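Local structure of cellulase (Bacillus sp. BG-CS10, 5E09) at residues A341-D352 and W425-E434. The protein probably hydrolyses internal beta-1,4-glucosidic bonds of cellulose with a family 5 catalytic domain that is followed by carbohydrate-binding modules. Numbering follows the deposited sequence.
Sequences ATAESNLIHVRD and WHFQLQNVDE
Ile348 and Val350 hydrogen-bond through their backbones to Gln428, Gln430 and Val432 in a parallel ladder, where the axes of strands 347-351 and 425-432 come within 4.6 Å at an angle of 19°. The ladder opens with Gln428 N to Asn346 O (2.7 Å) and closes with Asp352 N to Val432 O (2.8 Å). Before it, chain 341-346 bends round the ring of Trp425. CG of Trp425 is anti to the backbone N (chi1 -176°), which lays one face of the indole against Thr342 CA and Ala343 N. Thr342 CA makes a CH-pi contact over the six-membered ring, and NE1 gives a weak hydrogen bond to Ser345 O (3.4 Å). Replacing Trp425 by an alanine would probably leave a gap against Thr342 and Ala343 and take from Ser345 O its weak donor. Phe427 points its ring edge at Ala343 CB, and Ile348 CD1 lies 3.7 Å from Phe427 CB. On the same face Ile348 CG2 meets Leu429 CD1. One water joins Asn346 ND2, Gln428 NE2 and His426 O. At the far end Asn431 ND2 reaches Asp352 OD1 (3.1 Å) from above the carboxylate plane; that oxygen also accepts from Gly407 N. Helix 286-302 of the catalytic domain touches Trp425 through Leu290 and Lys291. The parallel pair forms one edge of a mixed sheet facing strand 359-364, consistent with the immunoglobulin-like beta-sandwich of an X2 module.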
loop_
_atom_site.group_PDB
_atom_site.type_symbol
_atom_site.label_atom_id
_atom_site.label_comp_id
_atom_site.label_asym_id
_atom_site.label_seq_id
_atom_site.Cartn_x
_atom_site.Cartn_y
_atom_site.Cartn_z
ATOM N N ALA A 341 -8.944 17.234 7.483
ATOM C CA ALA A 341 -10.371 16.997 7.379
ATOM C C ALA A 341 -10.634 16.159 6.135
ATOM O O ALA A 341 -9.896 16.236 5.145
ATOM C CB ALA A 341 -11.141 18.304 7.324
ATOM N N THR A 342 -11.672 15.339 6.197
ATOM C CA THR A 342 -12.080 14.557 5.046
ATOM C C THR A 342 -13.583 14.738 4.894
ATOM O O THR A 342 -14.180 15.568 5.579
ATOM C CB THR A 342 -11.712 13.061 5.197
ATOM O OG1 THR A 342 -12.406 12.502 6.319
ATOM C CG2 THR A 342 -10.215 12.888 5.413
ATOM N N ALA A 343 -14.188 13.975 3.995
ATOM C CA ALA A 343 -15.638 13.964 3.856
ATOM C C ALA A 343 -16.103 12.545 3.543
ATOM O O ALA A 343 -15.287 11.676 3.243
ATOM C CB ALA A 343 -16.083 14.934 2.775
ATOM N N GLU A 344 -17.412 12.314 3.610
ATOM C CA GLU A 344 -17.980 10.988 3.383
ATOM C C GLU A 344 -17.656 10.458 1.987
ATOM O O GLU A 344 -17.703 9.254 1.746
ATOM C CB GLU A 344 -19.495 11.015 3.589
ATOM C CG GLU A 344 -20.220 11.985 2.672
ATOM C CD GLU A 344 -21.717 12.024 2.922
ATOM O OE1 GLU A 344 -22.249 11.059 3.516
ATOM O OE2 GLU A 344 -22.359 13.023 2.524
ATOM N N SER A 345 -17.315 11.366 1.081
ATOM C CA SER A 345 -16.998 11.021 -0.295
ATOM C C SER A 345 -16.196 12.154 -0.935
ATOM O O SER A 345 -16.293 13.307 -0.504
ATOM C CB SER A 345 -18.282 10.754 -1.083
ATOM O OG SER A 345 -18.036 10.759 -2.477
ATOM N N ASN A 346 -15.397 11.836 -1.948
ATOM C CA ASN A 346 -14.694 12.876 -2.688
ATOM C C ASN A 346 -15.454 13.190 -3.971
ATOM O O ASN A 346 -14.961 13.896 -4.846
ATOM C CB ASN A 346 -13.254 12.459 -3.003
ATOM C CG ASN A 346 -13.173 11.453 -4.136
ATOM O OD1 ASN A 346 -13.937 10.493 -4.182
ATOM N ND2 ASN A 346 -12.249 11.673 -5.056
ATOM N N LEU A 347 -16.665 12.649 -4.067
ATOM C CA LEU A 347 -17.506 12.823 -5.241
ATOM C C LEU A 347 -18.808 13.543 -4.897
ATOM O O LEU A 347 -19.390 13.327 -3.834
ATOM C CB LEU A 347 -17.835 11.467 -5.871
ATOM C CG LEU A 347 -16.673 10.538 -6.230
ATOM C CD1 LEU A 347 -17.208 9.260 -6.856
ATOM C CD2 LEU A 347 -15.679 11.225 -7.164
ATOM N N ILE A 348 -19.255 14.396 -5.813
ATOM C CA ILE A 348 -20.579 14.996 -5.760
ATOM C C ILE A 348 -21.326 14.645 -7.039
ATOM O O ILE A 348 -20.953 15.096 -8.124
ATOM C CB ILE A 348 -20.514 16.518 -5.627
ATOM C CG1 ILE A 348 -19.795 16.917 -4.342
ATOM C CG2 ILE A 348 -21.912 17.120 -5.678
ATOM C CD1 ILE A 348 -19.527 18.401 -4.255
ATOM N N HIS A 349 -22.375 13.840 -6.919
ATOM C CA HIS A 349 -23.130 13.418 -8.092
ATOM C C HIS A 349 -24.359 14.279 -8.346
ATOM O O HIS A 349 -25.146 14.552 -7.442
ATOM C CB HIS A 349 -23.559 11.958 -7.959
ATOM C CG HIS A 349 -22.411 11.006 -7.807
ATOM N ND1 HIS A 349 -21.910 10.645 -6.580
ATOM C CD2 HIS A 349 -21.666 10.361 -8.734
ATOM C CE1 HIS A 349 -20.903 9.802 -6.753
ATOM N NE2 HIS A 349 -20.732 9.617 -8.046
ATOM N N VAL A 350 -24.513 14.689 -9.595
ATOM C CA VAL A 350 -25.704 15.386 -10.038
ATOM C C VAL A 350 -26.265 14.673 -11.263
ATOM O O VAL A 350 -25.564 14.479 -12.256
ATOM C CB VAL A 350 -25.403 16.858 -10.364
ATOM C CG1 VAL A 350 -26.576 17.504 -11.080
ATOM C CG2 VAL A 350 -25.047 17.623 -9.089
ATOM N N ARG A 351 -27.525 14.263 -11.184
ATOM C CA ARG A 351 -28.164 13.582 -12.299
ATOM C C ARG A 351 -28.447 14.552 -13.440
ATOM O O ARG A 351 -29.129 15.552 -13.253
ATOM C CB ARG A 351 -29.454 12.905 -11.841
ATOM C CG ARG A 351 -29.226 11.557 -11.187
ATOM C CD ARG A 351 -28.810 10.522 -12.222
ATOM N NE ARG A 351 -29.948 10.077 -13.017
ATOM C CZ ARG A 351 -30.438 8.843 -12.986
ATOM N NH1 ARG A 351 -29.871 7.923 -12.217
ATOM N NH2 ARG A 351 -31.483 8.527 -13.737
ATOM N N ASP A 352 -27.910 14.259 -14.620
ATOM C CA ASP A 352 -28.144 15.103 -15.787
ATOM C C ASP A 352 -29.601 14.975 -16.211
ATOM O O ASP A 352 -30.147 13.870 -16.248
ATOM C CB ASP A 352 -27.204 14.715 -16.934
ATOM C CG ASP A 352 -27.324 15.640 -18.132
ATOM O OD1 ASP A 352 -26.957 16.831 -18.013
ATOM O OD2 ASP A 352 -27.777 15.172 -19.200
ATOM N N TRP A 425 -9.327 19.277 0.631
ATOM C CA TRP A 425 -10.094 18.131 0.166
ATOM C C TRP A 425 -10.727 18.468 -1.174
ATOM O O TRP A 425 -11.324 19.527 -1.323
ATOM C CB TRP A 425 -11.159 17.730 1.193
ATOM C CG TRP A 425 -11.932 16.495 0.817
ATOM C CD1 TRP A 425 -13.146 16.448 0.190
ATOM C CD2 TRP A 425 -11.548 15.133 1.049
ATOM N NE1 TRP A 425 -13.540 15.143 0.019
ATOM C CE2 TRP A 425 -12.572 14.312 0.536
ATOM C CE3 TRP A 425 -10.434 14.523 1.642
ATOM C CZ2 TRP A 425 -12.522 12.913 0.594
ATOM C CZ3 TRP A 425 -10.381 13.131 1.698
ATOM C CH2 TRP A 425 -11.418 12.347 1.175
ATOM N N HIS A 426 -10.599 17.579 -2.154
ATOM C CA HIS A 426 -11.074 17.888 -3.497
ATOM C C HIS A 426 -12.304 17.091 -3.889
ATOM O O HIS A 426 -12.229 15.891 -4.132
ATOM C CB HIS A 426 -9.964 17.651 -4.521
ATOM C CG HIS A 426 -8.732 18.452 -4.256
ATOM N ND1 HIS A 426 -7.779 18.066 -3.339
ATOM C CD2 HIS A 426 -8.312 19.636 -4.761
ATOM C CE1 HIS A 426 -6.817 18.971 -3.302
ATOM N NE2 HIS A 426 -7.117 19.934 -4.155
ATOM N N PHE A 427 -13.439 17.774 -3.962
ATOM C CA PHE A 427 -14.658 17.172 -4.486
ATOM C C PHE A 427 -14.662 17.175 -6.006
ATOM O O PHE A 427 -14.475 18.219 -6.634
ATOM C CB PHE A 427 -15.894 17.914 -3.978
ATOM C CG PHE A 427 -16.076 17.841 -2.493
ATOM C CD1 PHE A 427 -16.474 16.659 -1.888
ATOM C CD2 PHE A 427 -15.860 18.954 -1.704
ATOM C CE1 PHE A 427 -16.648 16.588 -0.516
ATOM C CE2 PHE A 427 -16.035 18.894 -0.331
ATOM C CZ PHE A 427 -16.426 17.710 0.263
ATOM N N GLN A 428 -14.882 16.003 -6.593
ATOM C CA GLN A 428 -15.124 15.895 -8.023
ATOM C C GLN A 428 -16.624 16.048 -8.272
ATOM O O GLN A 428 -17.424 15.259 -7.769
ATOM C CB GLN A 428 -14.618 14.551 -8.567
ATOM C CG GLN A 428 -13.232 14.147 -8.063
ATOM C CD GLN A 428 -12.109 14.968 -8.677
ATOM O OE1 GLN A 428 -12.033 15.127 -9.895
ATOM N NE2 GLN A 428 -11.223 15.484 -7.832
ATOM N N LEU A 429 -17.007 17.070 -9.027
ATOM C CA LEU A 429 -18.414 17.298 -9.346
ATOM C C LEU A 429 -18.800 16.484 -10.581
ATOM O O LEU A 429 -18.523 16.883 -11.715
ATOM C CB LEU A 429 -18.680 18.790 -9.561
ATOM C CG LEU A 429 -20.093 19.252 -9.920
ATOM C CD1 LEU A 429 -21.129 18.668 -8.971
ATOM C CD2 LEU A 429 -20.157 20.772 -9.903
ATOM N N GLN A 430 -19.429 15.334 -10.348
ATOM C CA GLN A 430 -19.760 14.400 -11.420
ATOM C C GLN A 430 -21.172 14.602 -11.971
ATOM O O GLN A 430 -22.152 14.434 -11.245
ATOM C CB GLN A 430 -19.621 12.951 -10.928
ATOM C CG GLN A 430 -18.252 12.571 -10.378
ATOM C CD GLN A 430 -17.150 12.672 -11.419
ATOM O OE1 GLN A 430 -16.243 13.494 -11.294
ATOM N NE2 GLN A 430 -17.224 11.838 -12.447
ATOM N N ASN A 431 -21.275 14.948 -13.253
ATOM C CA ASN A 431 -22.556 14.912 -13.952
ATOM C C ASN A 431 -22.802 13.495 -14.453
ATOM O O ASN A 431 -22.116 13.031 -15.357
ATOM C CB ASN A 431 -22.579 15.904 -15.124
ATOM C CG ASN A 431 -23.996 16.242 -15.588
ATOM O OD1 ASN A 431 -24.977 15.965 -14.891
ATOM N ND2 ASN A 431 -24.106 16.850 -16.768
ATOM N N VAL A 432 -23.765 12.796 -13.870
ATOM C CA VAL A 432 -23.981 11.415 -14.266
ATOM C C VAL A 432 -25.336 11.175 -14.904
ATOM O O VAL A 432 -26.282 11.950 -14.740
ATOM C CB VAL A 432 -23.839 10.452 -13.066
ATOM C CG1 VAL A 432 -22.454 10.574 -12.451
ATOM C CG2 VAL A 432 -24.915 10.726 -12.032
ATOM N N ASP A 433 -25.395 10.090 -15.659
ATOM C CA ASP A 433 -26.641 9.481 -16.058
ATOM C C ASP A 433 -26.596 8.034 -15.583
ATOM O O ASP A 433 -25.537 7.536 -15.176
ATOM C CB ASP A 433 -26.830 9.558 -17.570
ATOM C CG ASP A 433 -28.244 9.924 -17.959
ATOM O OD1 ASP A 433 -29.191 9.334 -17.387
ATOM O OD2 ASP A 433 -28.400 10.807 -18.832
ATOM N N GLU A 434 -27.734 7.355 -15.627
ATOM C CA GLU A 434 -27.766 5.950 -15.258
ATOM C C GLU A 434 -26.908 5.127 -16.218
ATOM O O GLU A 434 -27.157 5.132 -17.428
ATOM C CB GLU A 434 -29.196 5.434 -15.260
ATOM C CG GLU A 434 -29.321 3.950 -14.989
ATOM C CD GLU A 434 -30.637 3.381 -15.493
ATOM O OE1 GLU A 434 -30.970 3.591 -16.682
ATOM O OE2 GLU A 434 -31.346 2.733 -14.694
HETATM O O HOH W 1 -10.777 14.184 -5.291
#